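Local coordinates for NEQ263 (Nanoarchaeum equitans Kin4-M, PDB 5BN3), which probably binds ATP or ADP as the NeqB subunit of the NeqA-NeqB catalytic core of an archaeal ATP synthase, at residues M17-D23 against I54-T60; Q128-S134 against T299-L305; L259-E264 against L294-T299. All blocks are in the same frame, centred on the assembly; numbering follows the deposited sequence.

Contact 1 (M17-D23 against I54-T60); sequences MLGEVID and INRQGNT
Glu20 OE2 is gripped by two donors, Arg56 NH2 at 2.9 Å and Met17 N, which comes from above the carboxylate plane and ties the start of the type II turn Met17-Glu20 to its end. The other oxygen, Glu20 OE1, takes Arg56 NE at 2.6 Å, the shortest polar bond of the contact, so that the guanidinium lies side-on and gives one nitrogen to each oxygen. Arg56 approaches both oxygens on their syn sides, yet the carboxylate and guanidinium planes stand 53° apart, and the salt bridge is twisted. Glu20 reaches Arg56 with CG anti to the backbone N (chi1 178°) and the chain extended beyond. Arg56 is fixed further by the backbone oxygens of Glu14 and Asn15.

Asp23 and Gln57 make a second polar link, between a carboxylate and an amide: Gln57 NE2 donates to Asp23 OD2 at 3.0 Å, with the acceptor in the plane of the amide. The same Gln57 lays its amide carbon CD against Val21 CG1, 3.8 Å away. Ile22 CB lies 3.8 Å from Ile54 CG2. Backbone bonds run alongside, Asp23 N to Asn55 O at 2.7 Å and Val21 N to Asn59 O at 2.9 Å. Strand 55-57 pairs antiparallel with 20-23 and is an outermost strand, within this chain, of the six-stranded antiparallel sheet of the NeqB N-terminal domain.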
loop_
_atom_site.group_PDB
_atom_site.type_symbol
_atom_site.label_atom_id
_atom_site.label_comp_id
_atom_site.label_asym_id
_atom_site.label_seq_id
_atom_site.Cartn_x
_atom_site.Cartn_y
_atom_site.Cartn_z
ATOM N N MET B 17 -18.379 7.055 -35.264
ATOM C CA MET B 17 -18.528 8.305 -34.529
ATOM C C MET B 17 -18.479 8.019 -33.033
ATOM O O MET B 17 -19.171 7.129 -32.543
ATOM C CB MET B 17 -19.854 8.979 -34.890
ATOM C CG MET B 17 -20.258 10.129 -33.974
ATOM S SD MET B 17 -21.962 10.665 -34.253
ATOM C CE MET B 17 -21.882 11.150 -35.977
ATOM N N LEU B 18 -17.654 8.770 -32.311
ATOM C CA LEU B 18 -17.549 8.614 -30.863
ATOM C C LEU B 18 -18.877 8.984 -30.203
ATOM O O LEU B 18 -19.372 10.098 -30.377
ATOM C CB LEU B 18 -16.436 9.507 -30.314
ATOM C CG LEU B 18 -15.518 8.978 -29.207
ATOM C CD1 LEU B 18 -15.251 10.068 -28.177
ATOM C CD2 LEU B 18 -16.076 7.727 -28.544
ATOM N N GLY B 19 -19.456 8.047 -29.456
ATOM C CA GLY B 19 -20.710 8.294 -28.764
ATOM C C GLY B 19 -21.950 7.959 -29.577
ATOM O O GLY B 19 -23.073 8.160 -29.117
ATOM N N GLU B 20 -21.740 7.438 -30.783
ATOM C CA GLU B 20 -22.823 7.163 -31.728
ATOM C C GLU B 20 -23.790 6.082 -31.235
ATOM O O GLU B 20 -23.368 5.048 -30.715
ATOM C CB GLU B 20 -22.215 6.752 -33.076
ATOM C CG GLU B 20 -23.196 6.383 -34.172
ATOM C CD GLU B 20 -22.490 5.949 -35.446
ATOM O OE1 GLU B 20 -23.122 5.992 -36.521
ATOM O OE2 GLU B 20 -21.302 5.562 -35.373
ATOM N N VAL B 21 -25.086 6.331 -31.401
ATOM C CA VAL B 21 -26.112 5.347 -31.068
ATOM C C VAL B 21 -26.366 4.434 -32.260
ATOM O O VAL B 21 -26.623 4.908 -33.368
ATOM C CB VAL B 21 -27.437 6.023 -30.690
ATOM C CG1 VAL B 21 -28.470 4.981 -30.298
ATOM C CG2 VAL B 21 -27.223 6.998 -29.557
ATOM N N ILE B 22 -26.292 3.126 -32.036
ATOM C CA ILE B 22 -26.557 2.163 -33.099
ATOM C C ILE B 22 -27.710 1.226 -32.738
ATOM O O ILE B 22 -27.788 0.721 -31.615
ATOM C CB ILE B 22 -25.294 1.358 -33.485
ATOM C CG1 ILE B 22 -24.736 0.598 -32.282
ATOM C CG2 ILE B 22 -24.229 2.282 -34.059
ATOM C CD1 ILE B 22 -23.421 -0.108 -32.563
ATOM N N ASP B 23 -28.613 1.017 -33.692
ATOM C CA ASP B 23 -29.747 0.124 -33.491
ATOM C C ASP B 23 -29.398 -1.306 -33.878
ATOM O O ASP B 23 -28.865 -1.557 -34.961
ATOM C CB ASP B 23 -30.961 0.589 -34.303
ATOM C CG ASP B 23 -31.775 1.653 -33.589
ATOM O OD1 ASP B 23 -32.571 1.297 -32.694
ATOM O OD2 ASP B 23 -31.635 2.845 -33.935
ATOM N N ILE B 54 -26.416 -3.813 -38.658
ATOM C CA ILE B 54 -26.449 -2.643 -37.784
ATOM C C ILE B 54 -27.055 -1.420 -38.468
ATOM O O ILE B 54 -26.717 -1.105 -39.610
ATOM C CB ILE B 54 -25.032 -2.271 -37.314
ATOM C CG1 ILE B 54 -24.336 -3.488 -36.715
ATOM C CG2 ILE B 54 -25.073 -1.144 -36.297
ATOM C CD1 ILE B 54 -22.898 -3.239 -36.413
ATOM N N ASN B 55 -27.945 -0.732 -37.761
ATOM C CA ASN B 55 -28.477 0.538 -38.232
ATOM C C ASN B 55 -27.920 1.697 -37.408
ATOM O O ASN B 55 -28.133 1.765 -36.197
ATOM C CB ASN B 55 -30.006 0.537 -38.190
ATOM C CG ASN B 55 -30.605 1.823 -38.725
ATOM O OD1 ASN B 55 -31.236 2.582 -37.990
ATOM N ND2 ASN B 55 -30.403 2.077 -40.015
ATOM N N ARG B 56 -27.199 2.599 -38.067
ATOM C CA ARG B 56 -26.583 3.735 -37.388
ATOM C C ARG B 56 -27.506 4.949 -37.398
ATOM O O ARG B 56 -27.973 5.374 -38.458
ATOM C CB ARG B 56 -25.242 4.084 -38.046
ATOM C CG ARG B 56 -24.264 2.916 -38.127
ATOM C CD ARG B 56 -23.019 3.260 -38.939
ATOM N NE ARG B 56 -22.190 4.278 -38.295
ATOM C CZ ARG B 56 -21.018 4.700 -38.764
ATOM N NH1 ARG B 56 -20.527 4.195 -39.886
ATOM N NH2 ARG B 56 -20.337 5.628 -38.108
ATOM N N GLN B 57 -27.771 5.501 -36.217
ATOM C CA GLN B 57 -28.633 6.672 -36.095
ATOM C C GLN B 57 -27.937 7.934 -36.592
ATOM O O GLN B 57 -28.591 8.901 -36.985
ATOM C CB GLN B 57 -29.093 6.861 -34.646
ATOM C CG GLN B 57 -30.078 5.810 -34.156
ATOM C CD GLN B 57 -30.848 6.265 -32.933
ATOM O OE1 GLN B 57 -30.650 7.374 -32.436
ATOM N NE2 GLN B 57 -31.739 5.409 -32.442
ATOM N N GLY B 58 -26.608 7.922 -36.566
ATOM C CA GLY B 58 -25.831 9.053 -37.037
ATOM C C GLY B 58 -25.754 10.180 -36.026
ATOM O O GLY B 58 -25.388 11.305 -36.368
ATOM N N ASN B 59 -26.102 9.880 -34.778
ATOM C CA ASN B 59 -26.045 10.873 -33.706
ATOM C C ASN B 59 -25.751 10.250 -32.346
ATOM O O ASN B 59 -25.939 9.050 -32.154
ATOM C CB ASN B 59 -27.348 11.679 -33.646
ATOM C CG ASN B 59 -28.579 10.797 -33.504
ATOM O OD1 ASN B 59 -29.182 10.389 -34.498
ATOM N ND2 ASN B 59 -28.963 10.507 -32.266
ATOM N N THR B 60 -25.280 11.070 -31.409
ATOM C CA THR B 60 -25.095 10.630 -30.027
ATOM C C THR B 60 -26.454 10.591 -29.340
ATOM O O THR B 60 -27.437 11.089 -29.890
ATOM C CB THR B 60 -24.126 11.546 -29.247
ATOM O OG1 THR B 60 -24.708 12.844 -29.080
ATOM C CG2 THR B 60 -22.811 11.679 -29.991
#

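Contact 2 (Q128-S134 against T299-L305); sequences QKIAIFS and TEGQYVL
Parallel pairing of strands 131-134 and 301-304 belongs to the central sheet of the P-loop NTPase fold, and its tight part is Ala131-Ser134 against Gln302-Leu305. Tyr303 N donates to Ala131 O at 2.8 Å, and Phe133 N to Tyr303 O at 2.9 Å. On the face of Ile132 and Tyr303, the neighbouring Ile130 sets its CD1 over the phenol ring, 3.7 Å from the centroid and offset toward the rim; CG1 anti to the backbone N (chi1 176°) carries it there. Tyr303 OH bonds His122 O. On the sheet face of Ala131, Gln302 and Phe133, Gln302 CB sits almost centrally over the Phe133 ring.

No side is open to solvent, and looseness is confined to a few bonds. Ala131 N to Gly301 O is weak at 3.3 Å, as are Lys129 N to Glu300 OE1 and the salt bridge from Lys129 NZ to Glu300 OE2. Both side chains have stronger partners, Glu264 for Lys129 and, for Glu300, Asn255 of the neighbouring V-type ATP synthase alpha chain. Glu300 N to Lys129 O is firm at 2.8 Å. Gln128 OE1 is bonded to Leu125 N, while Gln128 NE2 donates to Glu300 O at 2.9 Å.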
loop_
_atom_site.group_PDB
_atom_site.type_symbol
_atom_site.label_atom_id
_atom_site.label_comp_id
_atom_site.label_asym_id
_atom_site.label_seq_id
_atom_site.Cartn_x
_atom_site.Cartn_y
_atom_site.Cartn_z
ATOM N N GLN B 128 -27.583 25.682 -4.733
ATOM C CA GLN B 128 -26.360 25.077 -4.213
ATOM C C GLN B 128 -26.289 23.590 -4.554
ATOM O O GLN B 128 -27.317 22.921 -4.710
ATOM C CB GLN B 128 -26.275 25.277 -2.694
ATOM C CG GLN B 128 -24.929 24.927 -2.065
ATOM C CD GLN B 128 -24.860 25.301 -0.592
ATOM O OE1 GLN B 128 -25.833 25.789 -0.017
ATOM N NE2 GLN B 128 -23.705 25.075 0.023
ATOM N N LYS B 129 -25.068 23.084 -4.701
ATOM C CA LYS B 129 -24.851 21.651 -4.789
ATOM C C LYS B 129 -24.155 21.202 -3.507
ATOM O O LYS B 129 -23.082 21.703 -3.159
ATOM C CB LYS B 129 -24.022 21.287 -6.030
ATOM C CG LYS B 129 -22.753 22.108 -6.204
ATOM C CD LYS B 129 -21.952 21.642 -7.404
ATOM C CE LYS B 129 -20.626 22.370 -7.490
ATOM N NZ LYS B 129 -20.774 23.809 -7.823
ATOM N N ILE B 130 -24.781 20.279 -2.789
ATOM C CA ILE B 130 -24.224 19.803 -1.531
ATOM C C ILE B 130 -24.505 18.316 -1.337
ATOM O O ILE B 130 -25.633 17.859 -1.516
ATOM C CB ILE B 130 -24.737 20.641 -0.336
ATOM C CG1 ILE B 130 -24.235 20.071 0.988
ATOM C CG2 ILE B 130 -26.246 20.703 -0.338
ATOM C CD1 ILE B 130 -24.132 21.118 2.080
ATOM N N ALA B 131 -23.468 17.560 -0.991
ATOM C CA ALA B 131 -23.581 16.110 -0.914
ATOM C C ALA B 131 -23.927 15.617 0.485
ATOM O O ALA B 131 -23.701 16.311 1.475
ATOM C CB ALA B 131 -22.300 15.462 -1.390
ATOM N N ILE B 132 -24.483 14.413 0.557
ATOM C CA ILE B 132 -24.604 13.704 1.824
ATOM C C ILE B 132 -23.643 12.515 1.784
ATOM O O ILE B 132 -23.737 11.668 0.893
ATOM C CB ILE B 132 -26.045 13.204 2.067
ATOM C CG1 ILE B 132 -27.026 14.381 2.110
ATOM C CG2 ILE B 132 -26.129 12.412 3.368
ATOM C CD1 ILE B 132 -28.480 13.956 2.182
ATOM N N PHE B 133 -22.705 12.471 2.730
ATOM C CA PHE B 133 -21.768 11.355 2.841
ATOM C C PHE B 133 -22.247 10.468 3.976
ATOM O O PHE B 133 -22.504 10.961 5.077
ATOM C CB PHE B 133 -20.356 11.842 3.197
ATOM C CG PHE B 133 -19.660 12.614 2.104
ATOM C CD1 PHE B 133 -20.263 12.834 0.874
ATOM C CD2 PHE B 133 -18.380 13.111 2.314
ATOM C CE1 PHE B 133 -19.605 13.549 -0.120
ATOM C CE2 PHE B 133 -17.719 13.823 1.326
ATOM C CZ PHE B 133 -18.335 14.043 0.107
ATOM N N SER B 134 -22.352 9.168 3.734
ATOM C CA SER B 134 -22.802 8.258 4.785
ATOM C C SER B 134 -21.973 6.983 4.875
ATOM O O SER B 134 -21.566 6.426 3.856
ATOM C CB SER B 134 -24.282 7.899 4.604
ATOM O OG SER B 134 -24.698 6.947 5.573
ATOM N N THR B 299 -18.427 19.398 -4.797
ATOM C CA THR B 299 -19.646 19.955 -4.208
ATOM C C THR B 299 -19.326 21.134 -3.297
ATOM O O THR B 299 -18.195 21.285 -2.832
ATOM C CB THR B 299 -20.486 18.896 -3.447
ATOM O OG1 THR B 299 -19.718 18.337 -2.374
ATOM C CG2 THR B 299 -20.930 17.788 -4.388
ATOM N N GLU B 300 -20.326 21.974 -3.053
ATOM C CA GLU B 300 -20.125 23.152 -2.225
ATOM C C GLU B 300 -20.436 22.822 -0.772
ATOM O O GLU B 300 -21.234 23.493 -0.115
ATOM C CB GLU B 300 -20.958 24.325 -2.751
ATOM C CG GLU B 300 -20.412 24.875 -4.069
ATOM C CD GLU B 300 -21.464 25.528 -4.946
ATOM O OE1 GLU B 300 -22.674 25.368 -4.670
ATOM O OE2 GLU B 300 -21.073 26.199 -5.925
ATOM N N GLY B 301 -19.782 21.773 -0.283
ATOM C CA GLY B 301 -19.983 21.305 1.071
ATOM C C GLY B 301 -20.577 19.913 1.118
ATOM O O GLY B 301 -20.851 19.299 0.080
ATOM N N GLN B 302 -20.779 19.408 2.331
ATOM C CA GLN B 302 -21.340 18.078 2.510
ATOM C C GLN B 302 -21.915 17.905 3.907
ATOM O O GLN B 302 -21.417 18.491 4.871
ATOM C CB GLN B 302 -20.275 17.005 2.242
ATOM C CG GLN B 302 -19.131 16.967 3.262
ATOM C CD GLN B 302 -18.126 18.085 3.077
ATOM O OE1 GLN B 302 -17.839 18.498 1.952
ATOM N NE2 GLN B 302 -17.580 18.580 4.186
ATOM N N TYR B 303 -22.974 17.109 4.008
ATOM C CA TYR B 303 -23.488 16.694 5.305
ATOM C C TYR B 303 -22.975 15.287 5.608
ATOM O O TYR B 303 -23.321 14.326 4.918
ATOM C CB TYR B 303 -25.018 16.728 5.321
ATOM C CG TYR B 303 -25.601 18.079 4.959
ATOM C CD1 TYR B 303 -25.296 19.209 5.703
ATOM C CD2 TYR B 303 -26.463 18.219 3.881
ATOM C CE1 TYR B 303 -25.826 20.444 5.379
ATOM C CE2 TYR B 303 -27.001 19.453 3.551
ATOM C CZ TYR B 303 -26.677 20.559 4.305
ATOM O OH TYR B 303 -27.199 21.791 3.987
ATOM N N VAL B 304 -22.142 15.171 6.636
ATOM C CA VAL B 304 -21.497 13.902 6.951
ATOM C C VAL B 304 -22.201 13.194 8.100
ATOM O O VAL B 304 -22.379 13.770 9.175
ATOM C CB VAL B 304 -20.013 14.112 7.303
ATOM C CG1 VAL B 304 -19.352 12.786 7.660
ATOM C CG2 VAL B 304 -19.290 14.774 6.143
ATOM N N LEU B 305 -22.603 11.946 7.872
ATOM C CA LEU B 305 -23.278 11.169 8.907
ATOM C C LEU B 305 -22.274 10.427 9.787
ATOM O O LEU B 305 -21.206 10.021 9.323
ATOM C CB LEU B 305 -24.293 10.200 8.292
ATOM C CG LEU B 305 -25.742 10.690 8.194
ATOM C CD1 LEU B 305 -25.814 12.169 7.881
ATOM C CD2 LEU B 305 -26.523 9.897 7.154
#

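Contact 3 (L259-E264 against L294-T299); sequences LASIYE and LTGYIT
In the nucleotide-binding domain, of P-loop NTPase type, the last turn of helix 255-263 packs against the end of helix 290-296 and the residues that lead on toward strand 301-304. Tyr263 stands at the centre of this buried meeting. Its hydroxyl OH donates to Thr295 OG1 at 3.1 Å, and that threonine oxygen is also bonded to Val291 O, one turn back in its own helix. The Tyr263 ring is enclosed from several directions. Leu259 O lies 3.3 Å above one face, while the methyl CG2 of Thr299 lies 4.2 Å above the opposite face, both toward the rim. Ile298 CG2 comes in at the edge, in the ring plane, 3.5 Å from Tyr263 CD2.

A phenylalanine in place of Tyr263 would probably keep much of this apolar packing but leave Thr295 OG1 without its donor from the facing helix.

Ile298 divides its two branches between neighbours. With CG2 anti to its backbone N and CG1 beside that nitrogen (chi1 -59°), CG2 meets the tyrosine while CD1 extends to helix 255-263. The Leu259 side chain crosses that of Leu294 at about a right angle, its CD1 resting 4.1 Å from Leu294 CB. Leu259 also touches Tyr231 of helix 228-241. Ile298 CD1 lies 3.9 Å from Leu259 CB and 4.2 Å from Ala260 CB.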
loop_
_atom_site.group_PDB
_atom_site.type_symbol
_atom_site.label_atom_id
_atom_site.label_comp_id
_atom_site.label_asym_id
_atom_site.label_seq_id
_atom_site.Cartn_x
_atom_site.Cartn_y
_atom_site.Cartn_z
ATOM N N LEU B 259 -17.143 13.323 -12.703
ATOM C CA LEU B 259 -18.035 13.667 -11.597
ATOM C C LEU B 259 -18.436 15.138 -11.665
ATOM O O LEU B 259 -19.587 15.494 -11.408
ATOM C CB LEU B 259 -17.373 13.353 -10.250
ATOM C CG LEU B 259 -17.240 11.877 -9.863
ATOM C CD1 LEU B 259 -16.490 11.721 -8.543
ATOM C CD2 LEU B 259 -18.611 11.224 -9.770
ATOM N N ALA B 260 -17.482 15.988 -12.026
ATOM C CA ALA B 260 -17.742 17.416 -12.154
ATOM C C ALA B 260 -18.709 17.707 -13.291
ATOM O O ALA B 260 -19.534 18.613 -13.193
ATOM C CB ALA B 260 -16.449 18.165 -12.361
ATOM N N SER B 261 -18.610 16.935 -14.371
ATOM C CA SER B 261 -19.487 17.123 -15.526
ATOM C C SER B 261 -20.940 16.828 -15.166
ATOM O O SER B 261 -21.855 17.118 -15.935
ATOM C CB SER B 261 -19.043 16.240 -16.694
ATOM O OG SER B 261 -19.470 14.904 -16.511
ATOM N N ILE B 262 -21.142 16.247 -13.986
ATOM C CA ILE B 262 -22.474 16.023 -13.443
ATOM C C ILE B 262 -22.822 17.067 -12.377
ATOM O O ILE B 262 -23.846 17.743 -12.477
ATOM C CB ILE B 262 -22.581 14.610 -12.848
ATOM C CG1 ILE B 262 -22.523 13.571 -13.967
ATOM C CG2 ILE B 262 -23.863 14.441 -12.059
ATOM C CD1 ILE B 262 -22.660 12.176 -13.470
ATOM N N TYR B 263 -21.967 17.196 -11.362
ATOM C CA TYR B 263 -22.233 18.087 -10.230
ATOM C C TYR B 263 -22.372 19.558 -10.629
ATOM O O TYR B 263 -23.169 20.291 -10.041
ATOM C CB TYR B 263 -21.133 17.950 -9.171
ATOM C CG TYR B 263 -20.995 16.575 -8.551
ATOM C CD1 TYR B 263 -22.075 15.707 -8.470
ATOM C CD2 TYR B 263 -19.778 16.152 -8.036
ATOM C CE1 TYR B 263 -21.940 14.453 -7.894
ATOM C CE2 TYR B 263 -19.636 14.904 -7.461
ATOM C CZ TYR B 263 -20.717 14.062 -7.393
ATOM O OH TYR B 263 -20.569 12.821 -6.818
ATOM N N GLU B 264 -21.596 19.989 -11.619
ATOM C CA GLU B 264 -21.594 21.395 -12.035
ATOM C C GLU B 264 -22.783 21.769 -12.917
ATOM O O GLU B 264 -22.952 22.936 -13.278
ATOM C CB GLU B 264 -20.276 21.754 -12.732
ATOM C CG GLU B 264 -19.082 21.830 -11.788
ATOM C CD GLU B 264 -19.029 23.130 -11.000
ATOM O OE1 GLU B 264 -18.716 23.081 -9.791
ATOM O OE2 GLU B 264 -19.278 24.205 -11.587
ATOM N N LEU B 294 -13.052 13.057 -3.944
ATOM C CA LEU B 294 -13.235 13.847 -5.164
ATOM C C LEU B 294 -14.542 14.635 -5.120
ATOM O O LEU B 294 -14.598 15.783 -5.566
ATOM C CB LEU B 294 -13.189 12.956 -6.411
ATOM C CG LEU B 294 -11.848 12.303 -6.756
ATOM C CD1 LEU B 294 -11.913 11.609 -8.110
ATOM C CD2 LEU B 294 -10.720 13.321 -6.733
ATOM N N THR B 295 -15.588 14.018 -4.578
ATOM C CA THR B 295 -16.880 14.687 -4.452
ATOM C C THR B 295 -16.758 15.885 -3.515
ATOM O O THR B 295 -17.327 16.951 -3.772
ATOM C CB THR B 295 -17.961 13.718 -3.939
ATOM O OG1 THR B 295 -18.165 12.681 -4.909
ATOM C CG2 THR B 295 -19.278 14.446 -3.701
ATOM N N GLY B 296 -16.001 15.711 -2.436
ATOM C CA GLY B 296 -15.740 16.800 -1.512
ATOM C C GLY B 296 -15.068 17.976 -2.196
ATOM O O GLY B 296 -15.376 19.130 -1.897
ATOM N N TYR B 297 -14.156 17.685 -3.121
ATOM C CA TYR B 297 -13.452 18.728 -3.868
ATOM C C TYR B 297 -14.327 19.440 -4.901
ATOM O O TYR B 297 -13.913 20.452 -5.475
ATOM C CB TYR B 297 -12.222 18.143 -4.576
ATOM C CG TYR B 297 -10.970 18.063 -3.730
ATOM C CD1 TYR B 297 -10.352 19.211 -3.259
ATOM C CD2 TYR B 297 -10.389 16.839 -3.432
ATOM C CE1 TYR B 297 -9.204 19.140 -2.494
ATOM C CE2 TYR B 297 -9.236 16.760 -2.669
ATOM C CZ TYR B 297 -8.650 17.916 -2.206
ATOM O OH TYR B 297 -7.502 17.859 -1.447
ATOM N N ILE B 298 -15.523 18.912 -5.150
ATOM C CA ILE B 298 -16.407 19.481 -6.170
ATOM C C ILE B 298 -17.669 20.135 -5.604
ATOM O O ILE B 298 -17.962 21.290 -5.913
ATOM C CB ILE B 298 -16.825 18.422 -7.209
ATOM C CG1 ILE B 298 -15.587 17.844 -7.893
ATOM C CG2 ILE B 298 -17.749 19.039 -8.250
ATOM C CD1 ILE B 298 -15.830 16.504 -8.556
ATOM N N THR B 299 -18.427 19.398 -4.797
ATOM C CA THR B 299 -19.646 19.955 -4.208
ATOM C C THR B 299 -19.326 21.134 -3.297
ATOM O O THR B 299 -18.195 21.285 -2.832
ATOM C CB THR B 299 -20.486 18.896 -3.447
ATOM O OG1 THR B 299 -19.718 18.337 -2.374
ATOM C CG2 THR B 299 -20.930 17.788 -4.388
#

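In the fold
Contacts 2 and 3 form one continuous unit, whereas contact 1 stands apart in the N-terminal domain. The centres of contacts 2 and 3 are about 11 Å apart; contact 3 is nested in the chain loop closed by contact 2, and Thr299 belongs to both. A salt bridge joins them, Lys129 NZ to Glu264 OE1 at 2.9 Å. Both lie near Arg326, an ADP-binding residue: its side chain is about 4 Å from that of Glu300 and about 6 Å from that of Thr299. A bound ADP lies about 8 Å from Gly301. Contact 1, its centre about 37 Å from that of contact 2, stays about 13 Å, between nearest atoms, from contact 3.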